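Local coordinates for cytoplasmic Protein STM1381 (Salmonella enterica subsp. enterica serovar Typhimurium, PDB 3SOZ) that is of unknown function but is probably a glutamine amidotransferase-like protein related to the class I glutaminases, at residues H167-P172 against Q192-I197. Numbering follows the deposited sequence.
Sequences HVITQP and QVLAEI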
loop_
_atom_site.group_PDB
_atom_site.type_symbol
_atom_site.label_atom_id
_atom_site.label_comp_id
_atom_site.label_asym_id
_atom_site.label_seq_id
_atom_site.Cartn_x
_atom_site.Cartn_y
_atom_site.Cartn_z
ATOM N N HIS A 167 -8.147 -9.263 36.285
ATOM C CA HIS A 167 -9.324 -8.744 35.562
ATOM C C HIS A 167 -10.407 -9.793 35.346
ATOM O O HIS A 167 -10.146 -10.991 35.205
ATOM C CB HIS A 167 -8.916 -8.133 34.210
ATOM C CG HIS A 167 -9.919 -7.183 33.628
ATOM N ND1 HIS A 167 -11.116 -7.601 33.085
ATOM C CD2 HIS A 167 -9.876 -5.840 33.457
ATOM C CE1 HIS A 167 -11.784 -6.549 32.644
ATOM N NE2 HIS A 167 -11.053 -5.467 32.858
ATOM N N VAL A 168 -11.630 -9.300 35.312
ATOM C CA VAL A 168 -12.797 -10.123 35.183
ATOM C C VAL A 168 -12.759 -10.956 33.900
ATOM O O VAL A 168 -13.142 -12.124 33.910
ATOM C CB VAL A 168 -14.068 -9.260 35.215
ATOM C CG1 VAL A 168 -15.197 -10.027 35.876
ATOM C CG2 VAL A 168 -13.811 -7.953 35.982
ATOM N N ILE A 169 -12.288 -10.363 32.802
ATOM C CA ILE A 169 -12.281 -11.042 31.494
ATOM C C ILE A 169 -11.341 -12.234 31.529
ATOM O O ILE A 169 -11.615 -13.276 30.923
ATOM C CB ILE A 169 -11.850 -10.080 30.348
ATOM C CG1 ILE A 169 -12.857 -8.940 30.196
ATOM C CG2 ILE A 169 -11.709 -10.817 29.026
ATOM C CD1 ILE A 169 -12.250 -7.661 29.658
ATOM N N THR A 170 -10.275 -12.068 32.305
ATOM C CA THR A 170 -9.068 -12.867 32.254
ATOM C C THR A 170 -8.968 -13.937 33.351
ATOM O O THR A 170 -8.082 -14.804 33.301
ATOM C CB THR A 170 -7.848 -11.913 32.332
ATOM O OG1 THR A 170 -6.887 -12.272 31.343
ATOM C CG2 THR A 170 -7.205 -11.884 33.732
ATOM N N GLN A 171 -9.856 -13.888 34.351
ATOM C CA GLN A 171 -9.754 -14.848 35.478
ATOM C C GLN A 171 -9.920 -16.296 35.008
ATOM O O GLN A 171 -8.975 -17.089 35.126
ATOM C CB GLN A 171 -10.690 -14.520 36.677
ATOM C CG GLN A 171 -10.290 -13.301 37.593
ATOM C CD GLN A 171 -8.752 -12.977 37.729
ATOM O OE1 GLN A 171 -8.336 -12.258 38.665
ATOM N NE2 GLN A 171 -7.931 -13.471 36.784
ATOM N N PRO A 172 -11.088 -16.610 34.404
ATOM C CA PRO A 172 -11.540 -17.988 34.158
ATOM C C PRO A 172 -10.598 -18.927 33.365
ATOM O O PRO A 172 -10.906 -20.129 33.240
ATOM C CB PRO A 172 -12.868 -17.785 33.400
ATOM C CG PRO A 172 -13.272 -16.357 33.710
ATOM C CD PRO A 172 -11.994 -15.630 33.775
ATOM N N GLN A 192 -4.404 -0.343 29.842
ATOM C CA GLN A 192 -4.028 -1.554 30.533
ATOM C C GLN A 192 -4.146 -2.784 29.627
ATOM O O GLN A 192 -5.195 -3.029 29.035
ATOM C CB GLN A 192 -4.737 -1.685 31.909
ATOM C CG GLN A 192 -6.298 -1.732 31.921
ATOM C CD GLN A 192 -7.045 -0.366 32.213
ATOM O OE1 GLN A 192 -6.436 0.726 32.284
ATOM N NE2 GLN A 192 -8.392 -0.455 32.361
ATOM N N VAL A 193 -3.027 -3.508 29.504
ATOM C CA VAL A 193 -2.868 -4.663 28.635
ATOM C C VAL A 193 -3.196 -5.909 29.439
ATOM O O VAL A 193 -2.539 -6.210 30.430
ATOM C CB VAL A 193 -1.411 -4.785 28.120
ATOM C CG1 VAL A 193 -1.263 -5.993 27.245
ATOM C CG2 VAL A 193 -0.991 -3.552 27.380
ATOM N N LEU A 194 -4.196 -6.646 29.006
ATOM C CA LEU A 194 -4.649 -7.783 29.754
ATOM C C LEU A 194 -4.161 -9.153 29.234
ATOM O O LEU A 194 -4.415 -10.185 29.881
ATOM C CB LEU A 194 -6.182 -7.761 29.830
ATOM C CG LEU A 194 -6.981 -6.459 30.052
ATOM C CD1 LEU A 194 -8.457 -6.796 30.276
ATOM C CD2 LEU A 194 -6.467 -5.616 31.218
ATOM N N ALA A 195 -3.477 -9.180 28.081
ATOM C CA ALA A 195 -3.059 -10.426 27.401
ATOM C C ALA A 195 -2.087 -10.047 26.343
ATOM O O ALA A 195 -2.158 -8.968 25.826
ATOM C CB ALA A 195 -4.216 -11.116 26.760
ATOM N N GLU A 196 -1.169 -10.943 26.020
ATOM C CA GLU A 196 -0.181 -10.682 24.978
ATOM C C GLU A 196 0.061 -11.889 24.074
ATOM O O GLU A 196 -0.160 -13.022 24.463
ATOM C CB GLU A 196 1.124 -10.199 25.582
ATOM C CG GLU A 196 1.071 -8.789 26.070
ATOM C CD GLU A 196 2.457 -8.238 26.438
ATOM O OE1 GLU A 196 3.177 -8.887 27.230
ATOM O OE2 GLU A 196 2.824 -7.140 25.925
ATOM N N ILE A 197 0.508 -11.631 22.859
ATOM C CA ILE A 197 0.750 -12.696 21.890
ATOM C C ILE A 197 2.086 -12.373 21.272
ATOM O O ILE A 197 2.411 -11.195 21.137
ATOM C CB ILE A 197 -0.421 -12.792 20.859
ATOM C CG1 ILE A 197 -0.270 -14.004 19.946
ATOM C CG2 ILE A 197 -0.643 -11.447 20.133
ATOM C CD1 ILE A 197 -1.518 -14.380 19.273
#
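Thr170 and Leu194 are the nearest CA pair, 7.2 Å apart, and a beta turn at 167-170 meets strand 192-197 mainly through side chains. The turn is closed by Thr170 N bonding to His167 O at 3.1 Å. At Leu194, facing the turn, the backbone departs from extended values.

Leu194 does nearly all the touching. Its CD1 sits over the middle of one face of the His167 imidazole, 3.7 Å from the ring centroid and 13° off the normal, a CH-pi contact. Leu194 CD2 lies beyond the rim, 4.1 Å from His167 CD2. The bond from Ile169 N fixes the ring's orientation: with CG anti to the backbone N (chi1 -160°), His167 turns ND1 back to accept Ile169 N at 3.0 Å, an almost straight bond (176°) lying in the ring plane. Because ND1 takes this N-H, any single proton on the imidazole would be expected on NE2. Ile169 brings CD1 to Leu194 CD1, 3.9 Å away, the two side chains crossing at about a right angle. Thr170 OG1 comes within 3.6 Å of Leu194 O, a loose polar approach beside the apolar patch.

This is plain, buried packing, its centre about 17 Å from the centre of the chain, tying the loop between strands 157-162 and 175-187 to an antiparallel part of the main sheet. Helix 235-246 packs against the turn through Thr245, which touches both His167 and Ile169, and through Phe238 and Asn241 on Ile169. Strand 200-208 pairs with 192-197, Leu203 bonding to the Leu194 backbone while Met205 touches its side chain.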